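Local coordinates for protein 3-carboxy-cis,cis-muconate cycloisomerase (PDB 1RE5) that is a largely helical enzyme of the fumarase/aspartase superfamily that assembles as four chains around long bundled helices, at residues 130-135 / 340-345; 174-179 / 241-246; 165-170 / 436-441; 10-15 / 333-338. All coordinates share one frame; numbering follows the deposited sequence.

Interaction 1. Residues 130-135 / 340-345; sequences GKLADT and QAQVIA
The carboxamide of Gln342 reaches across to the backbone of helix 130-135, its OE1 lying 3.1 Å from Leu132 CA and 3.6 Å from Leu132 CB. The Lys131 and Gln342 side chains cross at about a right angle, and Lys131 CE comes to 3.4 Å from Gln342 OE1, so the lysine's carbon chain passes beside the amide oxygen. Leu132 N is also near OE1, but at an angle too poor for a hydrogen bond, and no hydrogen bond joins the two segments. Gln342 CG is anti to the backbone N (chi1 179°), and the bend at chi2 (62°) turns CD toward the facing helix. Beside the amide, Leu132 provides the apolar part of the contact, its CD1 meeting Ala345 CB at 3.8 Å and its CD2 meeting Ala341 CB at 4.2 Å. The segments, 20° apart in direction and 9.7 Å between axes, are near-parallel neighbours in the long helical bundle of the fumarase/aspartase superfamily. Lys131 NZ forms a salt bridge with Asp128 on its own helix. Leu247 of helix 231-257 packs on both Leu132 and Ala341, while Leu173 of helix 162-187 covers Leu132 and Leu291 of helix 286-307 covers Ala341.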
loop_
_atom_site.group_PDB
_atom_site.type_symbol
_atom_site.label_atom_id
_atom_site.label_comp_id
_atom_site.label_asym_id
_atom_site.label_seq_id
_atom_site.Cartn_x
_atom_site.Cartn_y
_atom_site.Cartn_z
ATOM N N GLY D 130 -10.430 -2.944 26.357
ATOM C CA GLY D 130 -10.341 -3.220 27.782
ATOM C C GLY D 130 -10.986 -4.554 28.113
ATOM O O GLY D 130 -10.460 -5.353 28.889
ATOM N N LYS D 131 -12.141 -4.809 27.515
ATOM C CA LYS D 131 -12.830 -6.066 27.752
ATOM C C LYS D 131 -11.922 -7.221 27.285
ATOM O O LYS D 131 -11.629 -8.139 28.046
ATOM C CB LYS D 131 -14.159 -6.061 26.996
ATOM C CG LYS D 131 -15.011 -7.301 27.173
ATOM C CD LYS D 131 -16.273 -7.210 26.313
ATOM C CE LYS D 131 -15.927 -7.054 24.818
ATOM N NZ LYS D 131 -17.110 -6.719 23.950
ATOM N N LEU D 132 -11.461 -7.153 26.041
ATOM C CA LEU D 132 -10.583 -8.171 25.485
ATOM C C LEU D 132 -9.307 -8.366 26.311
ATOM O O LEU D 132 -8.882 -9.494 26.541
ATOM C CB LEU D 132 -10.220 -7.812 24.038
ATOM C CG LEU D 132 -9.275 -8.748 23.270
ATOM C CD1 LEU D 132 -9.898 -10.133 23.070
ATOM C CD2 LEU D 132 -8.956 -8.116 21.942
ATOM N N ALA D 133 -8.696 -7.278 26.758
ATOM C CA ALA D 133 -7.482 -7.375 27.558
ATOM C C ALA D 133 -7.760 -8.090 28.879
ATOM O O ALA D 133 -6.925 -8.857 29.365
ATOM C CB ALA D 133 -6.916 -5.990 27.822
ATOM N N ASP D 134 -8.931 -7.838 29.461
ATOM C CA ASP D 134 -9.303 -8.479 30.718
ATOM C C ASP D 134 -9.361 -9.988 30.552
ATOM O O ASP D 134 -8.655 -10.732 31.248
ATOM C CB ASP D 134 -10.667 -7.979 31.214
ATOM C CG ASP D 134 -10.568 -6.691 32.039
ATOM O OD1 ASP D 134 -9.590 -6.540 32.809
ATOM O OD2 ASP D 134 -11.481 -5.837 31.932
ATOM N N THR D 135 -10.191 -10.436 29.611
ATOM C CA THR D 135 -10.351 -11.863 29.388
ATOM C C THR D 135 -9.057 -12.523 28.950
ATOM O O THR D 135 -8.800 -13.685 29.286
ATOM C CB THR D 135 -11.465 -12.175 28.351
ATOM O OG1 THR D 135 -10.877 -12.680 27.152
ATOM C CG2 THR D 135 -12.274 -10.946 28.036
ATOM N N GLN D 340 -14.620 -10.403 16.920
ATOM C CA GLN D 340 -14.281 -11.805 16.718
ATOM C C GLN D 340 -13.177 -12.292 17.641
ATOM O O GLN D 340 -13.204 -13.435 18.084
ATOM C CB GLN D 340 -13.868 -12.022 15.273
ATOM C CG GLN D 340 -14.278 -13.358 14.742
ATOM C CD GLN D 340 -15.772 -13.565 14.822
ATOM O OE1 GLN D 340 -16.563 -12.749 14.324
ATOM N NE2 GLN D 340 -16.172 -14.668 15.449
ATOM N N ALA D 341 -12.204 -11.431 17.930
ATOM C CA ALA D 341 -11.103 -11.798 18.823
ATOM C C ALA D 341 -11.639 -12.067 20.231
ATOM O O ALA D 341 -11.131 -12.935 20.943
ATOM C CB ALA D 341 -10.059 -10.687 18.872
ATOM N N GLN D 342 -12.665 -11.315 20.627
ATOM C CA GLN D 342 -13.275 -11.479 21.940
ATOM C C GLN D 342 -13.905 -12.865 22.030
ATOM O O GLN D 342 -13.692 -13.601 23.004
ATOM C CB GLN D 342 -14.353 -10.412 22.159
ATOM C CG GLN D 342 -15.076 -10.496 23.503
ATOM C CD GLN D 342 -14.145 -10.311 24.684
ATOM O OE1 GLN D 342 -13.402 -9.329 24.753
ATOM N NE2 GLN D 342 -14.185 -11.249 25.627
ATOM N N VAL D 343 -14.683 -13.216 21.010
ATOM C CA VAL D 343 -15.335 -14.512 20.989
ATOM C C VAL D 343 -14.346 -15.650 21.169
ATOM O O VAL D 343 -14.559 -16.513 22.015
ATOM C CB VAL D 343 -16.094 -14.756 19.679
ATOM C CG1 VAL D 343 -16.526 -16.220 19.594
ATOM C CG2 VAL D 343 -17.298 -13.862 19.611
ATOM N N ILE D 344 -13.265 -15.658 20.389
ATOM C CA ILE D 344 -12.325 -16.753 20.526
ATOM C C ILE D 344 -11.499 -16.658 21.793
ATOM O O ILE D 344 -11.174 -17.666 22.389
ATOM C CB ILE D 344 -11.358 -16.924 19.288
ATOM C CG1 ILE D 344 -9.940 -16.557 19.691
ATOM C CG2 ILE D 344 -11.821 -16.114 18.077
ATOM C CD1 ILE D 344 -8.978 -16.715 18.568
ATOM N N ALA D 345 -11.170 -15.455 22.228
ATOM C CA ALA D 345 -10.365 -15.329 23.435
ATOM C C ALA D 345 -11.037 -15.923 24.665
ATOM O O ALA D 345 -10.399 -16.609 25.472
ATOM C CB ALA D 345 -10.034 -13.870 23.694
#

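Interaction 2. Residues 174-179 / 241-246; sequences TRHRQR and GLVAGS
His176 CG is anti to the carbonyl carbon (chi1 -63°), on a CB that points toward helix 241-246, and the imidazole lies against Val243, whose CG2 is 3.6 Å from His176 ND1. Arg179 has a similar first torsion (-70°), and its chain runs extended from CG to NE and crosses Leu242 at about a right angle. The His176 ring meets three residues of the facing helix: Val243 N sits over one of its faces, Ser246 OG lies at its edge, 3.0 Å from His176 CE1, and Leu242 CB is 3.8 Å from His176 NE2. The two helices run antiparallel, at 171° and 10.3 Å between axes, as neighbours in the long helical bundle of the fumarase/aspartase superfamily, in which helices of several subunits share one core. Leu242 CD2 covers one face of the Arg179 guanidinium, 3.7 Å above its plane and offset toward the rim, while its NE and NH2 pair with another chain. Arg179 NH2 forms a salt bridge with Asp231 of the second subunit, and Arg179 NE forms one with Glu235 of that subunit. The same Asp231 also packs on His176, and Phe306 of the second subunit rests on Leu242.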
loop_
_atom_site.group_PDB
_atom_site.type_symbol
_atom_site.label_atom_id
_atom_site.label_comp_id
_atom_site.label_asym_id
_atom_site.label_seq_id
_atom_site.Cartn_x
_atom_site.Cartn_y
_atom_site.Cartn_z
ATOM N N THR D 174 -2.185 -3.682 25.638
ATOM C CA THR D 174 -1.986 -2.669 26.664
ATOM C C THR D 174 -1.324 -1.427 26.047
ATOM O O THR D 174 -1.727 -0.289 26.305
ATOM C CB THR D 174 -1.086 -3.204 27.804
ATOM O OG1 THR D 174 -1.732 -4.319 28.434
ATOM C CG2 THR D 174 -0.814 -2.106 28.847
ATOM N N ARG D 175 -0.301 -1.654 25.232
ATOM C CA ARG D 175 0.398 -0.562 24.579
ATOM C C ARG D 175 -0.533 0.217 23.648
ATOM O O ARG D 175 -0.344 1.415 23.435
ATOM C CB ARG D 175 1.579 -1.103 23.784
ATOM C CG ARG D 175 2.883 -1.171 24.546
ATOM C CD ARG D 175 3.908 -1.987 23.767
ATOM N NE ARG D 175 3.973 -3.342 24.299
ATOM C CZ ARG D 175 4.026 -4.436 23.561
ATOM N NH1 ARG D 175 4.021 -4.355 22.244
ATOM N NH2 ARG D 175 4.074 -5.615 24.153
ATOM N N HIS D 176 -1.538 -0.448 23.087
ATOM C CA HIS D 176 -2.446 0.255 22.187
ATOM C C HIS D 176 -3.422 1.093 22.969
ATOM O O HIS D 176 -3.824 2.170 22.513
ATOM C CB HIS D 176 -3.201 -0.729 21.293
ATOM C CG HIS D 176 -2.302 -1.503 20.388
ATOM N ND1 HIS D 176 -2.645 -2.731 19.859
ATOM C CD2 HIS D 176 -1.042 -1.250 19.966
ATOM C CE1 HIS D 176 -1.631 -3.203 19.155
ATOM N NE2 HIS D 176 -0.646 -2.323 19.205
ATOM N N ARG D 177 -3.808 0.602 24.142
ATOM C CA ARG D 177 -4.746 1.331 24.985
ATOM C C ARG D 177 -4.074 2.619 25.395
ATOM O O ARG D 177 -4.690 3.685 25.426
ATOM C CB ARG D 177 -5.094 0.498 26.207
ATOM C CG ARG D 177 -5.731 -0.818 25.832
ATOM C CD ARG D 177 -6.089 -1.606 27.051
ATOM N NE ARG D 177 -7.178 -0.996 27.801
ATOM C CZ ARG D 177 -7.477 -1.326 29.056
ATOM N NH1 ARG D 177 -6.752 -2.251 29.679
ATOM N NH2 ARG D 177 -8.501 -0.744 29.677
ATOM N N GLN D 178 -2.785 2.486 25.676
ATOM C CA GLN D 178 -1.906 3.572 26.079
ATOM C C GLN D 178 -1.833 4.598 24.950
ATOM O O GLN D 178 -1.987 5.788 25.182
ATOM C CB GLN D 178 -0.531 2.970 26.341
ATOM C CG GLN D 178 0.493 3.800 27.049
ATOM C CD GLN D 178 1.819 3.027 27.162
ATOM O OE1 GLN D 178 1.848 1.855 27.603
ATOM N NE2 GLN D 178 2.923 3.677 26.760
ATOM N N ARG D 179 -1.613 4.125 23.726
ATOM C CA ARG D 179 -1.512 4.999 22.558
ATOM C C ARG D 179 -2.820 5.741 22.301
ATOM O O ARG D 179 -2.821 6.946 22.012
ATOM C CB ARG D 179 -1.117 4.179 21.324
ATOM C CG ARG D 179 0.327 3.660 21.354
ATOM C CD ARG D 179 0.580 2.598 20.277
ATOM N NE ARG D 179 1.972 2.162 20.267
ATOM C CZ ARG D 179 2.360 0.890 20.240
ATOM N NH1 ARG D 179 1.460 -0.084 20.212
ATOM N NH2 ARG D 179 3.654 0.584 20.270
ATOM N N GLY D 241 -4.478 0.655 12.876
ATOM C CA GLY D 241 -3.701 -0.219 12.023
ATOM C C GLY D 241 -2.897 -1.164 12.890
ATOM O O GLY D 241 -2.855 -2.376 12.635
ATOM N N LEU D 242 -2.257 -0.607 13.915
ATOM C CA LEU D 242 -1.461 -1.390 14.852
ATOM C C LEU D 242 -2.336 -2.468 15.510
ATOM O O LEU D 242 -1.916 -3.622 15.665
ATOM C CB LEU D 242 -0.875 -0.458 15.915
ATOM C CG LEU D 242 0.606 -0.033 15.915
ATOM C CD1 LEU D 242 1.232 -0.074 14.527
ATOM C CD2 LEU D 242 0.688 1.367 16.520
ATOM N N VAL D 243 -3.561 -2.098 15.879
ATOM C CA VAL D 243 -4.482 -3.044 16.509
ATOM C C VAL D 243 -4.828 -4.181 15.555
ATOM O O VAL D 243 -4.850 -5.348 15.946
ATOM C CB VAL D 243 -5.789 -2.359 16.945
ATOM C CG1 VAL D 243 -6.805 -3.412 17.368
ATOM C CG2 VAL D 243 -5.517 -1.403 18.094
ATOM N N ALA D 244 -5.100 -3.844 14.300
ATOM C CA ALA D 244 -5.431 -4.860 13.307
ATOM C C ALA D 244 -4.268 -5.835 13.231
ATOM O O ALA D 244 -4.453 -7.049 13.253
ATOM C CB ALA D 244 -5.652 -4.200 11.944
ATOM N N GLY D 245 -3.065 -5.274 13.149
ATOM C CA GLY D 245 -1.864 -6.079 13.047
ATOM C C GLY D 245 -1.687 -7.053 14.191
ATOM O O GLY D 245 -1.431 -8.240 13.975
ATOM N N SER D 246 -1.823 -6.563 15.419
ATOM C CA SER D 246 -1.662 -7.438 16.575
ATOM C C SER D 246 -2.720 -8.525 16.609
ATOM O O SER D 246 -2.396 -9.681 16.840
ATOM C CB SER D 246 -1.684 -6.630 17.868
ATOM O OG SER D 246 -0.577 -5.744 17.906
#

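Interaction 3. Residues 165-170 / 436-441; sequences KLAGVL and VWVARA
Trp437 brings its carbonyl oxygen to within 4.4 Å of Ala167 CB, the first touch between helix 436-441 and helix 165-170. Its CB sets out toward the facing helix, but the indole then leads away to the second subunit, where NE1 is hydrogen-bonded to Gly197 O of that chain and Pro225 of the same chain packs against the residue. At Val438 the backbones come nearest, Val438 CA and Ala167 CA being 5.2 Å apart. The Ala167 methyl rests on the main chain here, with its CB 3.9 Å from Val438 CA, and it also meets one branch of the valine, Val438 CG2, which lies anti to the carbonyl carbon. One turn on, Ala441 answers with a methyl of its own: Ala441 CB is 4.0 Å from Ala167 CB and 3.8 Å from Ala167 O. Leu170 CD2 lies 3.8 Å from Ala441 O. The small alanines are consistent with the close 8.8 Å approach of the axes, at 25°; no hydrogen bond crosses. The segments, from the C-terminal helix 434-449 and the long bundle helix 162-187, run in roughly the same direction here. Gln224 of the second subunit packs on both Ala167 and Ala441. From within the chain, helix 106-142 closes in through Ala140 on Val438 and Ala133 on Leu170, and Phe250 of helix 231-257 lies against Leu166 and Val169.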
loop_
_atom_site.group_PDB
_atom_site.type_symbol
_atom_site.label_atom_id
_atom_site.label_comp_id
_atom_site.label_asym_id
_atom_site.label_seq_id
_atom_site.Cartn_x
_atom_site.Cartn_y
_atom_site.Cartn_z
ATOM N N LYS D 165 2.374 -17.122 25.444
ATOM C CA LYS D 165 1.911 -16.663 24.151
ATOM C C LYS D 165 0.792 -15.650 24.316
ATOM O O LYS D 165 0.881 -14.547 23.783
ATOM C CB LYS D 165 1.442 -17.844 23.291
ATOM C CG LYS D 165 2.545 -18.866 22.955
ATOM C CD LYS D 165 1.993 -20.033 22.154
ATOM C CE LYS D 165 1.733 -19.670 20.700
ATOM N NZ LYS D 165 2.989 -19.474 19.935
ATOM N N LEU D 166 -0.258 -16.002 25.052
ATOM C CA LEU D 166 -1.362 -15.068 25.254
ATOM C C LEU D 166 -0.898 -13.789 25.938
ATOM O O LEU D 166 -1.463 -12.725 25.718
ATOM C CB LEU D 166 -2.468 -15.704 26.091
ATOM C CG LEU D 166 -3.194 -16.894 25.467
ATOM C CD1 LEU D 166 -4.236 -17.406 26.431
ATOM C CD2 LEU D 166 -3.848 -16.471 24.154
ATOM N N ALA D 167 0.132 -13.883 26.771
ATOM C CA ALA D 167 0.646 -12.702 27.470
ATOM C C ALA D 167 1.203 -11.679 26.477
ATOM O O ALA D 167 1.079 -10.471 26.676
ATOM C CB ALA D 167 1.731 -13.117 28.472
ATOM N N GLY D 168 1.837 -12.165 25.414
ATOM C CA GLY D 168 2.366 -11.265 24.401
ATOM C C GLY D 168 1.264 -10.468 23.711
ATOM O O GLY D 168 1.444 -9.295 23.404
ATOM N N VAL D 169 0.123 -11.102 23.451
ATOM C CA VAL D 169 -0.976 -10.392 22.821
ATOM C C VAL D 169 -1.467 -9.364 23.822
ATOM O O VAL D 169 -1.746 -8.221 23.456
ATOM C CB VAL D 169 -2.135 -11.333 22.419
ATOM C CG1 VAL D 169 -3.257 -10.514 21.759
ATOM C CG2 VAL D 169 -1.626 -12.401 21.450
ATOM N N LEU D 170 -1.561 -9.765 25.089
ATOM C CA LEU D 170 -1.985 -8.841 26.149
ATOM C C LEU D 170 -1.052 -7.631 26.159
ATOM O O LEU D 170 -1.510 -6.488 26.154
ATOM C CB LEU D 170 -1.948 -9.513 27.529
ATOM C CG LEU D 170 -2.331 -8.602 28.713
ATOM C CD1 LEU D 170 -3.755 -8.049 28.515
ATOM C CD2 LEU D 170 -2.231 -9.372 30.027
ATOM N N VAL D 436 7.095 -15.766 34.551
ATOM C CA VAL D 436 7.455 -14.398 34.874
ATOM C C VAL D 436 6.847 -13.449 33.831
ATOM O O VAL D 436 6.227 -12.438 34.183
ATOM C CB VAL D 436 8.987 -14.226 34.892
ATOM C CG1 VAL D 436 9.352 -12.756 35.098
ATOM C CG2 VAL D 436 9.577 -15.073 35.988
ATOM N N TRP D 437 7.022 -13.780 32.552
ATOM C CA TRP D 437 6.490 -12.953 31.475
ATOM C C TRP D 437 4.983 -12.731 31.670
ATOM O O TRP D 437 4.487 -11.593 31.592
ATOM C CB TRP D 437 6.736 -13.616 30.114
ATOM C CG TRP D 437 8.186 -13.835 29.730
ATOM C CD1 TRP D 437 8.664 -14.786 28.868
ATOM C CD2 TRP D 437 9.327 -13.076 30.162
ATOM N NE1 TRP D 437 10.025 -14.668 28.736
ATOM C CE2 TRP D 437 10.462 -13.632 29.517
ATOM C CE3 TRP D 437 9.504 -11.985 31.030
ATOM C CZ2 TRP D 437 11.761 -13.133 29.710
ATOM C CZ3 TRP D 437 10.800 -11.486 31.225
ATOM C CH2 TRP D 437 11.911 -12.066 30.566
ATOM N N VAL D 438 4.247 -13.813 31.914
ATOM C CA VAL D 438 2.812 -13.697 32.133
ATOM C C VAL D 438 2.527 -12.779 33.322
ATOM O O VAL D 438 1.559 -12.021 33.326
ATOM C CB VAL D 438 2.186 -15.057 32.431
ATOM C CG1 VAL D 438 0.723 -14.871 32.811
ATOM C CG2 VAL D 438 2.328 -15.979 31.218
ATOM N N ALA D 439 3.385 -12.858 34.334
ATOM C CA ALA D 439 3.245 -12.054 35.541
ATOM C C ALA D 439 3.400 -10.576 35.245
ATOM O O ALA D 439 2.548 -9.766 35.609
ATOM C CB ALA D 439 4.270 -12.478 36.537
ATOM N N ARG D 440 4.496 -10.233 34.580
ATOM C CA ARG D 440 4.777 -8.851 34.235
ATOM C C ARG D 440 3.702 -8.253 33.339
ATOM O O ARG D 440 3.250 -7.133 33.560
ATOM C CB ARG D 440 6.126 -8.761 33.536
ATOM C CG ARG D 440 7.279 -9.286 34.341
ATOM C CD ARG D 440 8.555 -9.084 33.571
ATOM N NE ARG D 440 9.522 -8.291 34.314
ATOM C CZ ARG D 440 10.239 -7.302 33.789
ATOM N NH1 ARG D 440 10.102 -6.965 32.514
ATOM N NH2 ARG D 440 11.119 -6.656 34.539
ATOM N N ALA D 441 3.297 -8.997 32.318
ATOM C CA ALA D 441 2.275 -8.511 31.396
ATOM C C ALA D 441 0.944 -8.247 32.100
ATOM O O ALA D 441 0.322 -7.200 31.890
ATOM C CB ALA D 441 2.072 -9.510 30.260
#

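Interaction 4. Residues 10-15 / 333-338; sequences FTAPAM and LVSGAL
Ser335 lies against the base of the Met15 side chain, Ser335 CB being 3.5 Å from both Met15 CB and Met15 CG. Its hydroxyl sits between the backbone N and the carbonyl carbon (chi1 76°). OG accepts a nearly straight hydrogen bond from Ala12 N, 3.1 Å long with 163° at the hydrogen. It is also hydrogen-bonded to Cys332 O in the preceding turn of its own helix. The serine thus ties the loop to helix 333-338 at Ala12, the N-cap position of helix 13-18, and the methyl of Ala12 also leans on it, with CB 3.4 Å from Ser335 OG. Gly336 has no side chain, and a CB there would meet Phe10 O, so the loop lies close to the helix backbone, Thr11 CA 4.0 Å from Gly336 CA. Phe10 O takes part in a CA-H...O contact with Gly336 CA. A water molecule links the two backbones further, donating to Phe10 O at 3.1 Å and to Leu333 O at 2.9 Å. The turn between helices 7-10 and 13-18 thus docks onto helix 319-347, one of the long bundle helices of this superfamily. Ala121 of helix 106-142 packs on Met15, and Leu333 lies against Leu301 and Arg297 of helix 286-307, the latter among the residues lining a pocket that holds 2,3-dihydroxy-1,4-dithiobutane (DTT).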
loop_
_atom_site.group_PDB
_atom_site.type_symbol
_atom_site.label_atom_id
_atom_site.label_comp_id
_atom_site.label_asym_id
_atom_site.label_seq_id
_atom_site.Cartn_x
_atom_site.Cartn_y
_atom_site.Cartn_z
ATOM N N PHE D 10 -17.985 -9.122 8.978
ATOM C CA PHE D 10 -16.791 -8.262 9.039
ATOM C C PHE D 10 -16.861 -6.995 9.926
ATOM O O PHE D 10 -15.818 -6.431 10.310
ATOM C CB PHE D 10 -16.393 -7.825 7.615
ATOM C CG PHE D 10 -15.947 -8.955 6.715
ATOM C CD1 PHE D 10 -16.187 -8.901 5.343
ATOM C CD2 PHE D 10 -15.260 -10.051 7.227
ATOM C CE1 PHE D 10 -15.750 -9.917 4.499
ATOM C CE2 PHE D 10 -14.819 -11.071 6.391
ATOM C CZ PHE D 10 -15.067 -11.002 5.019
ATOM N N THR D 11 -18.069 -6.540 10.250
ATOM C CA THR D 11 -18.222 -5.325 11.043
ATOM C C THR D 11 -19.006 -5.556 12.323
ATOM O O THR D 11 -19.861 -6.433 12.375
ATOM C CB THR D 11 -18.950 -4.234 10.224
ATOM O OG1 THR D 11 -18.318 -4.093 8.945
ATOM C CG2 THR D 11 -18.891 -2.896 10.939
ATOM N N ALA D 12 -18.695 -4.783 13.359
ATOM C CA ALA D 12 -19.406 -4.887 14.627
ATOM C C ALA D 12 -20.618 -3.963 14.480
ATOM O O ALA D 12 -20.469 -2.767 14.209
ATOM C CB ALA D 12 -18.522 -4.431 15.761
ATOM N N PRO D 13 -21.837 -4.506 14.658
ATOM C CA PRO D 13 -23.091 -3.746 14.533
ATOM C C PRO D 13 -23.111 -2.342 15.123
ATOM O O PRO D 13 -23.637 -1.409 14.509
ATOM C CB PRO D 13 -24.132 -4.673 15.165
ATOM C CG PRO D 13 -23.325 -5.568 16.058
ATOM C CD PRO D 13 -22.099 -5.836 15.231
ATOM N N ALA D 14 -22.543 -2.184 16.309
ATOM C CA ALA D 14 -22.514 -0.878 16.956
ATOM C C ALA D 14 -21.701 0.107 16.142
ATOM O O ALA D 14 -22.061 1.276 16.038
ATOM C CB ALA D 14 -21.927 -1.005 18.336
ATOM N N MET D 15 -20.592 -0.374 15.579
ATOM C CA MET D 15 -19.700 0.457 14.771
ATOM C C MET D 15 -20.361 0.842 13.439
ATOM O O MET D 15 -20.222 1.966 12.977
ATOM C CB MET D 15 -18.387 -0.286 14.510
ATOM C CG MET D 15 -17.283 0.576 13.929
ATOM S SD MET D 15 -16.512 1.633 15.168
ATOM C CE MET D 15 -17.385 3.067 14.919
ATOM N N LEU D 333 -13.633 -2.292 9.894
ATOM C CA LEU D 333 -12.798 -3.484 9.757
ATOM C C LEU D 333 -12.220 -3.897 11.103
ATOM O O LEU D 333 -12.246 -5.074 11.477
ATOM C CB LEU D 333 -11.661 -3.203 8.770
ATOM C CG LEU D 333 -11.576 -3.967 7.438
ATOM C CD1 LEU D 333 -12.873 -4.708 7.129
ATOM C CD2 LEU D 333 -11.243 -2.970 6.333
ATOM N N VAL D 334 -11.695 -2.920 11.830
ATOM C CA VAL D 334 -11.114 -3.184 13.125
ATOM C C VAL D 334 -12.183 -3.579 14.153
ATOM O O VAL D 334 -11.957 -4.480 14.972
ATOM C CB VAL D 334 -10.326 -1.956 13.611
ATOM C CG1 VAL D 334 -9.801 -2.184 15.014
ATOM C CG2 VAL D 334 -9.163 -1.685 12.656
ATOM N N SER D 335 -13.346 -2.927 14.112
ATOM C CA SER D 335 -14.416 -3.242 15.059
ATOM C C SER D 335 -14.833 -4.693 14.880
ATOM O O SER D 335 -15.148 -5.388 15.841
ATOM C CB SER D 335 -15.618 -2.327 14.841
ATOM O OG SER D 335 -16.351 -2.732 13.700
ATOM N N GLY D 336 -14.826 -5.159 13.640
ATOM C CA GLY D 336 -15.187 -6.538 13.386
ATOM C C GLY D 336 -14.135 -7.495 13.914
ATOM O O GLY D 336 -14.464 -8.596 14.365
ATOM N N ALA D 337 -12.864 -7.091 13.860
ATOM C CA ALA D 337 -11.781 -7.952 14.343
ATOM C C ALA D 337 -11.802 -8.030 15.861
ATOM O O ALA D 337 -11.625 -9.100 16.430
ATOM C CB ALA D 337 -10.406 -7.445 13.852
ATOM N N LEU D 338 -12.022 -6.899 16.519
ATOM C CA LEU D 338 -12.079 -6.879 17.975
ATOM C C LEU D 338 -13.200 -7.800 18.435
ATOM O O LEU D 338 -13.040 -8.604 19.361
ATOM C CB LEU D 338 -12.344 -5.460 18.468
ATOM C CG LEU D 338 -11.078 -4.635 18.640
ATOM C CD1 LEU D 338 -11.457 -3.190 18.779
ATOM C CD2 LEU D 338 -10.291 -5.125 19.857
HETATM O O HOH W 1 -12.884 -7.287 9.733
#

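Interactions 1, 2 and 3 join long helices within the buried bundle, whereas interaction 4 is only partly buried and fastens an N-terminal loop to it. Helix 319-347 serves interactions 1 and 4, which meet where Leu132 CD2 touches Leu338 CD2; helix 162-187 serves interactions 2 and 3, both of which also border the second subunit. Val243 against Val334 connects interactions 2 and 4, and Ala133 against Leu170 connects 1 and 3. Chemistry follows place: alanine packing in interaction 3, a glutamine amide beside a lysine chain, with leucine-alanine packing, in 1, and a histidine with an intersubunit-bridged arginine in 2. Across its segments, interaction 4 alone has direct and water-mediated hydrogen bonds.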